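PDB 3KKG: putative SnoaL-like polyketide cyclase from Jannaschia sp., which probably catalyses ring closure of a polyketide intermediate, as other SnoaL-like cyclases of the NTF2 clan do, though its own substrate is not established. Local coordinates for residues 10-13 with 14-18; 117-121 with 122-126. One frame throughout, in Å; residues are numbered along the deposited sequence.

Contact 1. Residues 10-13 with 14-18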
ATOM      1  N   GLN A  10       6.843  19.839  -8.342  1.00 17.80           N
ATOM      2  CA  GLN A  10       8.228  19.413  -8.547  1.00 17.69           C
ATOM      3  C   GLN A  10       8.516  18.076  -7.865  1.00 17.55           C
ATOM      4  O   GLN A  10       9.205  17.218  -8.424  1.00 17.87           O
ATOM      5  CB  GLN A  10       9.222  20.465  -8.092  1.00 18.34           C
ATOM      6  CG  GLN A  10      10.666  20.081  -8.470  1.00 20.02           C
ATOM      7  CD  GLN A  10      10.860  19.854  -9.972  1.00 23.93           C
ATOM      8  OE1 GLN A  10      10.708  20.805 -10.769  1.00 27.01           O
ATOM      9  NE2 GLN A  10      11.180  18.614 -10.370  1.00 24.31           N
ATOM     10  N   ASN A  11       7.903  17.866  -6.692  1.00 17.69           N
ATOM     11  CA  ASN A  11       8.065  16.594  -5.993  1.00 16.29           C
ATOM     12  C   ASN A  11       7.530  15.480  -6.877  1.00 16.52           C
ATOM     13  O   ASN A  11       8.150  14.399  -6.980  1.00 17.17           O
ATOM     14  CB  ASN A  11       7.301  16.647  -4.691  1.00 15.28           C
ATOM     15  CG  ASN A  11       8.076  17.348  -3.562  1.00 19.07           C
ATOM     16  OD1 ASN A  11       9.254  17.653  -3.683  1.00 19.62           O
ATOM     17  ND2 ASN A  11       7.369  17.562  -2.432  1.00 18.18           N
ATOM     18  N   VAL A  12       6.344  15.706  -7.481  1.00 16.99           N
ATOM     19  CA  VAL A  12       5.757  14.690  -8.366  1.00 16.21           C
ATOM     20  C   VAL A  12       6.626  14.408  -9.584  1.00 16.21           C
ATOM     21  O   VAL A  12       6.836  13.257  -9.990  1.00 16.53           O
ATOM     22  CB  VAL A  12       4.302  15.061  -8.762  1.00 15.59           C
ATOM     23  CG1 VAL A  12       3.796  14.128  -9.870  1.00 18.12           C
ATOM     24  CG2 VAL A  12       3.367  14.932  -7.518  1.00 17.74           C
ATOM     25  N   GLU A  13       7.071  15.495 -10.199  1.00 16.17           N
ATOM     26  CA  GLU A  13       7.916  15.330 -11.382  1.00 17.47           C
ATOM     27  C   GLU A  13       9.164  14.499 -11.062  1.00 17.36           C
ATOM     28  O   GLU A  13       9.566  13.569 -11.812  1.00 18.06           O
ATOM     29  CB  GLU A  13       8.278  16.690 -11.977  1.00 18.35           C
ATOM     30  CG  GLU A  13       7.057  17.443 -12.579  1.00 23.08           C
ATOM     31  CD  GLU A  13       7.420  18.807 -13.181  1.00 27.37           C
ATOM     32  OE1 GLU A  13       8.578  18.965 -13.616  1.00 38.02           O
ATOM     33  OE2 GLU A  13       6.531  19.669 -13.296  1.00 30.63           O
ATOM     34  N   THR A  14       9.796  14.823  -9.956  1.00 16.68           N
ATOM     35  CA  THR A  14      10.987  14.096  -9.516  1.00 16.16           C
ATOM     36  C   THR A  14      10.676  12.624  -9.251  1.00 15.21           C
ATOM     37  O   THR A  14      11.408  11.740  -9.737  1.00 18.85           O
ATOM     38  CB  THR A  14      11.598  14.795  -8.302  1.00 18.93           C
ATOM     39  OG1 THR A  14      12.091  16.074  -8.724  1.00 19.14           O
ATOM     40  CG2 THR A  14      12.713  13.945  -7.605  1.00 18.69           C
ATOM     41  N   VAL A  15       9.608  12.344  -8.516  1.00 16.67           N
ATOM     42  CA  VAL A  15       9.259  10.958  -8.230  1.00 16.04           C
ATOM     43  C   VAL A  15       8.878  10.157  -9.470  1.00 17.03           C
ATOM     44  O   VAL A  15       9.251   8.985  -9.635  1.00 17.76           O
ATOM     45  CB  VAL A  15       8.113  10.890  -7.187  1.00 17.93           C
ATOM     46  CG1 VAL A  15       7.469   9.549  -7.223  1.00 19.26           C
ATOM     47  CG2 VAL A  15       8.659  11.290  -5.818  1.00 19.86           C
ATOM     48  N   LEU A  16       8.150  10.792 -10.391  1.00 16.89           N
ATOM     49  CA  LEU A  16       7.683  10.048 -11.554  1.00 17.06           C
ATOM     50  C   LEU A  16       8.837   9.561 -12.471  1.00 16.75           C
ATOM     51  O   LEU A  16       8.685   8.580 -13.218  1.00 17.35           O
ATOM     52  CB  LEU A  16       6.598  10.796 -12.329  1.00 16.69           C
ATOM     53  CG  LEU A  16       5.213  10.716 -11.710  1.00 17.12           C
ATOM     54  CD1 LEU A  16       4.238  11.638 -12.483  1.00 17.67           C
ATOM     55  CD2 LEU A  16       4.705   9.277 -11.639  1.00 20.41           C
ATOM     56  N   ARG A  17       9.985  10.230 -12.405  1.00 17.51           N
ATOM     57  CA  ARG A  17      11.165   9.759 -13.139  1.00 17.34           C
ATOM     58  C   ARG A  17      11.542   8.354 -12.725  1.00 17.52           C
ATOM     59  O   ARG A  17      12.039   7.578 -13.546  1.00 17.89           O
ATOM     60  CB  ARG A  17      12.358  10.685 -12.927  1.00 20.32           C
ATOM     61  CG  ARG A  17      12.166  12.064 -13.428  1.00 21.09           C
ATOM     62  CD  ARG A  17      13.438  12.908 -13.367  1.00 25.40           C
ATOM     63  NE  ARG A  17      14.495  12.326 -14.201  1.00 28.43           N
ATOM     64  CZ  ARG A  17      15.785  12.277 -13.886  1.00 33.41           C
ATOM     65  NH1 ARG A  17      16.243  12.772 -12.740  1.00 37.35           N
ATOM     66  NH2 ARG A  17      16.640  11.735 -14.745  1.00 29.90           N
ATOM     67  N   LEU A  18      11.236   7.980 -11.473  1.00 16.69           N
ATOM     68  CA  LEU A  18      11.572   6.656 -10.981  1.00 16.89           C
ATOM     69  C   LEU A  18      10.727   5.548 -11.593  1.00 17.11           C
ATOM     70  O   LEU A  18      11.037   4.377 -11.453  1.00 20.21           O
ATOM     71  CB  LEU A  18      11.423   6.617  -9.460  1.00 17.61           C
ATOM     72  CG  LEU A  18      12.302   7.609  -8.685  1.00 18.50           C
ATOM     73  CD1 LEU A  18      11.963   7.670  -7.207  1.00 20.06           C
ATOM     74  CD2 LEU A  18      13.819   7.243  -8.924  1.00 18.42           C
TER
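Thr14, Val15 and Leu16 each return their backbone N-H to the carbonyl four residues earlier, on Gln10, Asn11 and Val12, so 10-13 and 14-16 are successive turns of one alpha helix. The bond from Leu16 N to Val12 O is 2.8 Å long, and that from Thr14 N to Gln10 O is nearly straight, 167° at the hydrogen. Further on, Arg17 N reaches Glu13 O only weakly, at 3.4 Å, and Leu18 N bonds to Val15 O, three residues back.

The side chains sort onto different flanks. Val12 and Leu16 lie side by side and point the same way, with CG1 of Val12 3.6 Å from CD1 of Leu16. The valine methyl gets there because CG1 stands opposite the backbone N (chi1 170°). This apolar pair rests on Val78 of strand 72-81. On a more polar flank, Thr14 OG1 lies 3.1 Å from Gln10 O, the carbonyl that its amide already uses. The bend of Gln10 at chi2 (57°) brings its amide back along the helix, with NE2 3.2 Å from Thr14 OG1. Arg17 CG passes 3.4 Å from Glu13 O, while its guanidinium forms a salt bridge through NE with Glu21.

Asn11 and Val15 form the flank turned to strands 84-94 and 108-120. The amide of Asn11 donates through ND2 to Gly82 O and Asp83 OD1, which ties the helix to the turn between strands 72-81 and 84-94, and Val15 packs on Val85 and Val87. The arrangement is that of an amphipathic helix laid across a curved sheet, consistent with the N-terminal helix of the NTF2-like alpha+beta cone fold.

Contact 2. Residues 117-121 with 122-126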
ATOM      1  N   PHE A 117       6.386   7.831  -1.050  1.00 17.43           N
ATOM      2  CA  PHE A 117       7.650   8.547  -0.997  1.00 16.91           C
ATOM      3  C   PHE A 117       7.576   9.695  -0.013  1.00 17.28           C
ATOM      4  O   PHE A 117       6.533  10.376   0.091  1.00 18.09           O
ATOM      5  CB  PHE A 117       7.948   9.144  -2.390  1.00 16.84           C
ATOM      6  CG  PHE A 117       8.182   8.093  -3.445  1.00 17.75           C
ATOM      7  CD1 PHE A 117       9.448   7.615  -3.689  1.00 18.84           C
ATOM      8  CD2 PHE A 117       7.150   7.640  -4.253  1.00 17.08           C
ATOM      9  CE1 PHE A 117       9.675   6.660  -4.679  1.00 17.79           C
ATOM     10  CE2 PHE A 117       7.389   6.693  -5.255  1.00 19.48           C
ATOM     11  CZ  PHE A 117       8.667   6.236  -5.493  1.00 18.39           C
ATOM     12  N   THR A 118       8.695   9.949   0.649  1.00 17.04           N
ATOM     13  CA  THR A 118       8.898  11.175   1.421  1.00 18.00           C
ATOM     14  C   THR A 118      10.094  11.894   0.827  1.00 18.23           C
ATOM     15  O   THR A 118      11.127  11.268   0.507  1.00 18.67           O
ATOM     16  CB  THR A 118       9.178  10.851   2.884  1.00 20.82           C
ATOM     17  OG1 THR A 118       8.124  10.004   3.367  1.00 21.62           O
ATOM     18  CG2 THR A 118       9.203  12.109   3.753  1.00 21.27           C
ATOM     19  N   LEU A 119       9.925  13.203   0.634  1.00 17.29           N
ATOM     20  CA  LEU A 119      10.994  14.026   0.114  1.00 18.10           C
ATOM     21  C   LEU A 119      11.413  15.083   1.149  1.00 20.65           C
ATOM     22  O   LEU A 119      10.676  15.380   2.085  1.00 19.02           O
ATOM     23  CB  LEU A 119      10.564  14.707  -1.195  1.00 18.52           C
ATOM     24  CG  LEU A 119      10.202  13.829  -2.403  1.00 18.80           C
ATOM     25  CD1 LEU A 119       8.702  13.516  -2.451  1.00 18.92           C
ATOM     26  CD2 LEU A 119      10.743  14.422  -3.742  1.00 19.76           C
ATOM     27  N   ALA A 120      12.618  15.608   0.977  1.00 18.93           N
ATOM     28  CA  ALA A 120      13.088  16.764   1.733  1.00 18.58           C
ATOM     29  C   ALA A 120      13.932  17.601   0.789  1.00 19.30           C
ATOM     30  O   ALA A 120      14.846  17.064   0.161  1.00 19.96           O
ATOM     31  CB  ALA A 120      13.933  16.334   2.941  1.00 20.09           C
ATOM     32  N   ASP A 121      13.599  18.888   0.683  1.00 20.87           N
ATOM     33  CA  ASP A 121      14.349  19.814  -0.157  1.00 20.99           C
ATOM     34  C   ASP A 121      14.588  19.257  -1.551  1.00 18.56           C
ATOM     35  O   ASP A 121      15.691  19.326  -2.102  1.00 21.05           O
ATOM     36  CB  ASP A 121      15.651  20.202   0.561  1.00 22.74           C
ATOM     37  CG  ASP A 121      15.383  20.890   1.892  1.00 28.11           C
ATOM     38  OD1 ASP A 121      14.440  21.709   1.980  1.00 31.39           O
ATOM     39  OD2 ASP A 121      16.094  20.586   2.871  1.00 38.33           O
ATOM     40  N   GLY A 122      13.537  18.648  -2.110  1.00 20.08           N
ATOM     41  CA  GLY A 122      13.570  18.195  -3.498  1.00 20.40           C
ATOM     42  C   GLY A 122      14.165  16.816  -3.786  1.00 20.42           C
ATOM     43  O   GLY A 122      14.202  16.410  -4.933  1.00 21.98           O
ATOM     44  N   GLN A 123      14.664  16.138  -2.747  0.50 18.55           N
ATOM     45  CA  GLN A 123      15.304  14.836  -2.885  0.50 19.55           C
ATOM     46  C   GLN A 123      14.446  13.803  -2.148  0.50 18.73           C
ATOM     47  O   GLN A 123      13.794  14.125  -1.150  0.50 18.05           O
ATOM     48  CB  GLN A 123      16.719  14.857  -2.278  0.50 19.68           C
ATOM     49  CG  GLN A 123      17.605  16.013  -2.715  0.50 21.28           C
ATOM     50  CD  GLN A 123      18.972  15.988  -2.028  0.50 20.76           C
ATOM     51  OE1 GLN A 123      19.224  16.726  -1.060  0.50 22.73           O
ATOM     52  NE2 GLN A 123      19.854  15.141  -2.524  0.50 24.10           N
ATOM     53  N   VAL A 124      14.439  12.570  -2.644  1.00 19.70           N
ATOM     54  CA  VAL A 124      13.716  11.492  -2.006  1.00 18.77           C
ATOM     55  C   VAL A 124      14.537  10.923  -0.847  1.00 19.33           C
ATOM     56  O   VAL A 124      15.712  10.502  -1.024  1.00 19.11           O
ATOM     57  CB  VAL A 124      13.387  10.382  -3.016  1.00 18.48           C
ATOM     58  CG1 VAL A 124      12.719   9.193  -2.332  1.00 20.84           C
ATOM     59  CG2 VAL A 124      12.519  10.896  -4.157  1.00 20.82           C
ATOM     60  N   ILE A 125      13.944  10.925   0.336  1.00 18.91           N
ATOM     61  CA  ILE A 125      14.632  10.382   1.533  1.00 17.60           C
ATOM     62  C   ILE A 125      14.125   9.016   2.027  1.00 17.88           C
ATOM     63  O   ILE A 125      14.819   8.340   2.819  1.00 19.22           O
ATOM     64  CB  ILE A 125      14.616  11.398   2.689  1.00 17.21           C
ATOM     65  CG1 ILE A 125      13.192  11.655   3.229  1.00 18.60           C
ATOM     66  CG2 ILE A 125      15.242  12.731   2.232  1.00 20.00           C
ATOM     67  CD1 ILE A 125      13.161  12.514   4.515  1.00 23.00           C
ATOM     68  N   GLU A 126      12.925   8.651   1.617  1.00 17.93           N
ATOM     69  CA  GLU A 126      12.360   7.377   2.050  1.00 18.02           C
ATOM     70  C   GLU A 126      11.316   6.919   1.040  1.00 17.42           C
ATOM     71  O   GLU A 126      10.598   7.742   0.430  1.00 19.06           O
ATOM     72  CB  GLU A 126      11.703   7.505   3.419  1.00 19.29           C
ATOM     73  CG  GLU A 126      11.208   6.159   3.970  1.00 20.87           C
ATOM     74  CD  GLU A 126      10.759   6.233   5.405  1.00 23.09           C
ATOM     75  OE1 GLU A 126      11.628   6.307   6.284  1.00 27.60           O
ATOM     76  OE2 GLU A 126       9.514   6.312   5.589  1.00 34.85           O
TER
HETATM   77  O   HOH W   1       7.923   7.220   2.736  1.00 15.28           O
HETATM   78  O   HOH W   2       8.576   8.800   6.119  1.00 31.62           O
HETATM   79  O   HOH W   3      17.103  16.518   1.549  1.00 33.69           O
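Thr118 and Glu126 pair across a tight antiparallel hairpin, with Thr118 N donating to Glu126 O at 2.9 Å. Thr118 O receives Ile125 N at 2.8 Å and Glu126 N only weakly, so two residues face one: a classic beta bulge. The Ala120-Gln123 pair, bonded in both directions, closes a type I' turn. Gly122 sits there at phi 85°, where a side chain would jam against the carbonyl of Asp121.

The packed face is buried and apolar. Val124 spreads its two methyls between two partners: CG1 meets the edge of the Phe117 ring at CD1, 3.9 Å away, and CG2 touches Leu119 CD2. The other face packs at similar distances but is partly open to solvent. Ile125 CG1, held between its backbone N and carbonyl (chi1 67°), lies 4.0 Å from Thr118 CG2, and Ile125 CG2 reaches Ala120 CB. Beyond them two waters bridge Thr118 OG1 to Glu126 OE2, one of them donating to the carboxylate at 2.7 Å and the other only weakly. A third water donates to Ala120 O.

Glu126 also forms salt bridges with Arg128 and Arg42. Val85 of strand 84-94 bonds to the Phe117 backbone, and Asp83, just before that strand, to Leu119. Thr36 and Thr38 bond to the Val124 backbone, Arg42 to that of Ile125, and helix 6-16 covers the face bearing Phe117 and Leu119.

Overall arrangement
Contact 1 precedes contact 2 along the chain, yet their centres are only about 10 Å apart, and the Asn11/Val15 flank of helix 6-16 lies directly on the apolar face of the hairpin. Three packing distances document the junction: Val15 CG1 to Phe117 CE2 is 3.5 Å, Leu18 CD1 to Phe117 CE1 is 3.6 Å, and Asn11 OD1 to Leu119 CD2 is 3.6 Å. Phe117 therefore joins both contacts, taking Val15 from helix 6-16 and Leu18 from the residues that follow it. Their centres lie about 13 and about 14 Å from the centre of the chain, on the same side of it. No active-site residues are identified for this protein, so neither contact can be tied to catalysis.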